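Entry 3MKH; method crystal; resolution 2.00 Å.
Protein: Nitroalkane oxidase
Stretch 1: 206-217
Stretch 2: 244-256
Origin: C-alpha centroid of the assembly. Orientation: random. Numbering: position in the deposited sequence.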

# COMPACT_ATOMS: atom_id res chain seq x y z
N VAL A 206 30.30 18.62 17.96
CA VAL A 206 30.34 17.15 17.82
C VAL A 206 31.72 16.62 17.44
O VAL A 206 32.38 17.15 16.53
N MET A 207 32.16 15.60 18.18
CA MET A 207 33.46 14.98 18.00
C MET A 207 33.32 13.47 17.84
O MET A 207 32.29 12.90 18.18
N ILE A 208 34.37 12.83 17.34
CA ILE A 208 34.51 11.39 17.50
C ILE A 208 35.83 11.11 18.21
O ILE A 208 36.90 11.60 17.79
N ILE A 209 35.77 10.37 19.30
CA ILE A 209 36.97 10.04 20.07
C ILE A 209 37.09 8.54 20.19
O ILE A 209 36.11 7.87 20.53
N LEU A 210 38.28 8.01 19.89
CA LEU A 210 38.54 6.60 20.04
C LEU A 210 38.64 6.21 21.51
O LEU A 210 39.14 6.98 22.33
N VAL A 211 38.12 5.03 21.83
CA VAL A 211 38.29 4.42 23.14
C VAL A 211 38.63 2.94 22.95
O VAL A 211 37.83 2.17 22.40
N THR A 212 39.81 2.54 23.42
CA THR A 212 40.25 1.16 23.27
C THR A 212 40.04 0.41 24.57
O THR A 212 39.87 1.02 25.63
N ARG A 213 40.04 -0.91 24.50
CA ARG A 213 39.98 -1.71 25.72
C ARG A 213 41.16 -1.38 26.64
O ARG A 213 41.00 -1.31 27.86
N ALA A 214 42.33 -1.12 26.07
CA ALA A 214 43.50 -0.70 26.85
C ALA A 214 43.23 0.60 27.63
O ALA A 214 43.64 0.72 28.78
N ASP A 215 42.56 1.57 27.00
CA ASP A 215 42.14 2.79 27.68
C ASP A 215 41.23 2.47 28.87
O ASP A 215 41.41 3.00 29.97
N LEU A 216 40.24 1.62 28.63
CA LEU A 216 39.28 1.25 29.67
C LEU A 216 39.97 0.59 30.86
O LEU A 216 39.67 0.91 32.00
N ASP A 217 40.90 -0.31 30.58
CA ASP A 217 41.61 -1.03 31.64
C ASP A 217 42.48 -0.06 32.42
O ASP A 217 42.61 -0.15 33.64
N ARG A 244 27.50 2.34 30.13
CA ARG A 244 27.91 3.64 30.68
C ARG A 244 29.44 3.80 30.69
O ARG A 244 30.17 2.93 31.17
N TYR A 245 29.90 4.91 30.12
CA TYR A 245 31.29 5.34 30.22
C TYR A 245 31.37 6.36 31.36
O TYR A 245 30.66 7.37 31.33
N THR A 246 32.21 6.10 32.35
CA THR A 246 32.37 7.04 33.46
C THR A 246 33.80 7.53 33.62
O THR A 246 34.70 6.73 33.84
N ASN A 247 33.98 8.84 33.54
CA ASN A 247 35.30 9.47 33.60
C ASN A 247 36.39 8.70 32.87
O ASN A 247 37.45 8.40 33.44
N VAL A 248 36.13 8.40 31.61
CA VAL A 248 37.09 7.71 30.78
C VAL A 248 38.06 8.72 30.19
O VAL A 248 37.68 9.53 29.34
N ARG A 249 39.31 8.67 30.63
CA ARG A 249 40.29 9.65 30.19
C ARG A 249 41.20 9.08 29.11
O ARG A 249 41.75 7.99 29.25
N VAL A 250 41.36 9.83 28.02
CA VAL A 250 42.22 9.39 26.94
C VAL A 250 43.13 10.53 26.46
O VAL A 250 42.79 11.71 26.57
N PRO A 251 44.31 10.17 25.95
CA PRO A 251 45.25 11.17 25.45
C PRO A 251 44.72 11.80 24.16
O PRO A 251 43.76 11.31 23.55
N THR A 252 45.34 12.89 23.75
CA THR A 252 44.82 13.66 22.63
C THR A 252 44.96 12.92 21.30
O THR A 252 44.22 13.18 20.36
N LYS A 253 45.90 11.99 21.21
CA LYS A 253 46.01 11.18 20.00
C LYS A 253 44.71 10.41 19.72
O LYS A 253 44.43 10.06 18.57
N ASN A 254 43.92 10.16 20.77
CA ASN A 254 42.67 9.39 20.62
C ASN A 254 41.57 10.15 19.88
O ASN A 254 40.58 9.55 19.45
N VAL A 255 41.71 11.47 19.77
CA VAL A 255 40.71 12.25 19.06
C VAL A 255 40.79 11.98 17.56
O VAL A 255 41.84 12.18 16.94
N LEU A 256 39.69 11.49 16.99
CA LEU A 256 39.64 11.20 15.56
C LEU A 256 39.07 12.38 14.79
O LEU A 256 39.63 12.80 13.78

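What fills the apolar centre of this contact? Val-250, on strand 248-251, points its CA-to-CB bond toward the first stretch and sits with chi1 in the m well. Val-250 CG2 lies 3.7 Å from CG2 of Ile-209, whose m, t rotamer extends the side chain from strand 206-212, and Val-250 CG1 reaches 3.7 Å from CG of Asp-215. One valine therefore packs against both the strand and the helix that follows it. The two strand axes cross at a steep 102°, so these side chains meet at a crossing and not along a shared edge. Val-248, two residues back along the strand, also points toward the first stretch; in the t rotamer it brings CG1 to 4.2 Å from CG1 of Val-211, itself t, and CG2 to 4.0 Å from CD2 of Leu-216.

How does the helix reach this layer? The CA-to-CB bond of Leu-216 points sideways, but its m, t rotamer carries the end of the side chain nearer the second stretch. Beyond Val-248, CD2 of Leu-216 comes 4.5 Å from CD2 of Tyr-245, at the edge of the ring and near its plane. Tyr-245 is m with chi2 at 93°, and it too starts sideways and ends closer, so each side chain closes part of the gap left by its backbone.

What holds the other end of the contact, where the chains run side by side? Ile-209 and Val-255 form an antiparallel bridge with their CA atoms 4.5 Å apart. Two backbone hydrogen bonds flank it: Leu-256 N donates to Ile-208 O at 2.9 Å, and Leu-210 N donates to Asn-254 O at 2.8 Å. This pairing sets the neighbouring side chains in reach of one another. Leu-256, in a t, p rotamer, points toward the first stretch, where its CD2 lies 4.0 Å from CG2 of Ile-208, which is m, t. CB of Leu-256 is 4.4 Å from CD2 of Leu-210, another m, t side chain, whose CA-to-CB bond points toward the second stretch. Farther along, the m, t, p rotamer of Met-207 brings CE to 4.0 Å from CG1 of Val-255, a valine in the t well.

Where does the packing turn polar? Asp-215 points toward the second stretch with chi1 at -70°, placing its carboxylate beside Val-250 and near Asn-254. The acid is anchored within its own stretch: Asp-215 OD2 accepts a hydrogen bond from Thr-212 N at 3.0 Å, while Asp-215 N donates to Thr-212 OG1, also at 3.0 Å, a capping bond at the start of the helix. These reciprocal bonds help fix the carboxylate where the strand gives way to the helix. Asn-254 approaches from the second stretch, but its side-chain amide is probably turned over in the model, which leaves its polar pairing with Asp-215 open. At the margin, CD of Pro-251 lies 4.3 Å from Asp-215 OD1.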

# COMPACT_ATOMS: atom_id res chain seq x y z
CB VAL A 206 29.27 16.65 16.84
CG1 VAL A 206 29.35 15.12 16.72
CG2 VAL A 206 27.91 17.07 17.34
CB MET A 207 34.34 15.19 19.23
CG MET A 207 34.47 16.61 19.74
SD MET A 207 35.38 16.64 21.31
CE MET A 207 37.00 16.09 20.79
CB ILE A 208 34.48 10.65 16.15
CG1 ILE A 208 33.18 10.96 15.40
CG2 ILE A 208 34.65 9.13 16.36
CD1 ILE A 208 33.07 10.28 14.04
CB ILE A 209 36.93 10.65 21.49
CG1 ILE A 209 36.63 12.15 21.40
CG2 ILE A 209 38.22 10.40 22.25
CD1 ILE A 209 36.72 12.87 22.73
CB LEU A 210 39.83 6.19 19.31
CG LEU A 210 39.87 6.52 17.81
CD1 LEU A 210 41.17 6.01 17.15
CD2 LEU A 210 38.61 5.97 17.11
CB VAL A 211 37.01 4.54 24.01
CG1 VAL A 211 37.19 3.79 25.34
CG2 VAL A 211 36.66 6.00 24.26
CB THR A 212 41.75 1.07 22.89
OG1 THR A 212 42.56 1.52 23.99
CG2 THR A 212 42.05 1.92 21.66
CB ARG A 213 39.93 -3.21 25.39
CG ARG A 213 40.00 -4.11 26.62
CD ARG A 213 38.95 -3.77 27.69
NE ARG A 213 38.96 -4.82 28.71
CZ ARG A 213 38.26 -5.95 28.63
NH1 ARG A 213 37.44 -6.14 27.61
NH2 ARG A 213 38.37 -6.87 29.57
CB ALA A 214 44.72 -0.56 25.97
CB ASP A 215 41.37 3.73 26.74
CG ASP A 215 42.26 4.35 25.66
OD1 ASP A 215 43.41 4.75 25.95
OD2 ASP A 215 41.78 4.47 24.52
CB LEU A 216 38.17 0.35 29.12
CG LEU A 216 37.29 1.05 28.08
CD1 LEU A 216 36.23 0.11 27.54
CD2 LEU A 216 36.63 2.31 28.66
CB ASP A 217 42.50 -2.14 31.06
CG ASP A 217 41.71 -3.30 30.46
OD1 ASP A 217 40.49 -3.41 30.71
OD2 ASP A 217 42.34 -4.11 29.75
CB ARG A 244 27.34 3.87 32.09
CG ARG A 244 27.69 5.24 32.68
CD ARG A 244 27.22 5.39 34.15
NE ARG A 244 25.76 5.38 34.28
CZ ARG A 244 25.10 4.69 35.20
NH1 ARG A 244 25.75 3.94 36.08
NH2 ARG A 244 23.77 4.74 35.23
CB TYR A 245 31.72 6.01 28.91
CG TYR A 245 31.72 5.07 27.73
CD1 TYR A 245 30.61 4.96 26.90
CD2 TYR A 245 32.82 4.27 27.45
CE1 TYR A 245 30.60 4.07 25.82
CE2 TYR A 245 32.82 3.39 26.38
CZ TYR A 245 31.71 3.30 25.57
OH TYR A 245 31.72 2.41 24.51
CB THR A 246 31.93 6.42 34.79
OG1 THR A 246 30.57 5.99 34.67
CG2 THR A 246 32.03 7.46 35.92
CB ASN A 247 35.69 9.77 35.05
CG ASN A 247 34.86 10.89 35.65
OD1 ASN A 247 34.50 10.85 36.83
ND2 ASN A 247 34.54 11.90 34.84
CB VAL A 248 36.40 6.95 29.63
CG1 VAL A 248 37.45 6.35 28.68
CG2 VAL A 248 35.47 5.87 30.18
CB ARG A 249 41.14 10.12 31.38
CG ARG A 249 40.30 10.74 32.49
CD ARG A 249 41.17 11.31 33.62
NE ARG A 249 40.38 12.11 34.56
CZ ARG A 249 39.64 11.58 35.54
NH1 ARG A 249 39.58 10.27 35.70
NH2 ARG A 249 38.95 12.37 36.35
CB VAL A 250 41.41 8.85 25.73
CG1 VAL A 250 40.58 7.63 26.16
CG2 VAL A 250 40.52 9.94 25.15
CB PRO A 251 46.53 10.37 25.22
CG PRO A 251 46.06 8.96 24.97
CD PRO A 251 44.83 8.79 25.83
CB THR A 252 45.46 15.05 22.55
OG1 THR A 252 46.88 14.91 22.46
CG2 THR A 252 45.10 15.87 23.79
CB LYS A 253 47.19 10.20 20.06
CG LYS A 253 47.09 9.13 21.13
CD LYS A 253 48.27 8.18 21.05
CE LYS A 253 48.19 7.11 22.12
NZ LYS A 253 49.36 6.21 22.11
CB ASN A 254 42.13 8.93 21.98
CG ASN A 254 42.76 7.64 22.48
OD1 ASN A 254 42.05 6.70 22.88
ND2 ASN A 254 44.07 7.58 22.48
CB VAL A 255 40.85 13.76 19.31
CG1 VAL A 255 39.85 14.52 18.47
CG2 VAL A 255 40.67 14.08 20.80
CB LEU A 256 38.80 9.94 15.27
CG LEU A 256 38.61 9.59 13.78
CD1 LEU A 256 39.92 9.12 13.16
CD2 LEU A 256 37.51 8.51 13.59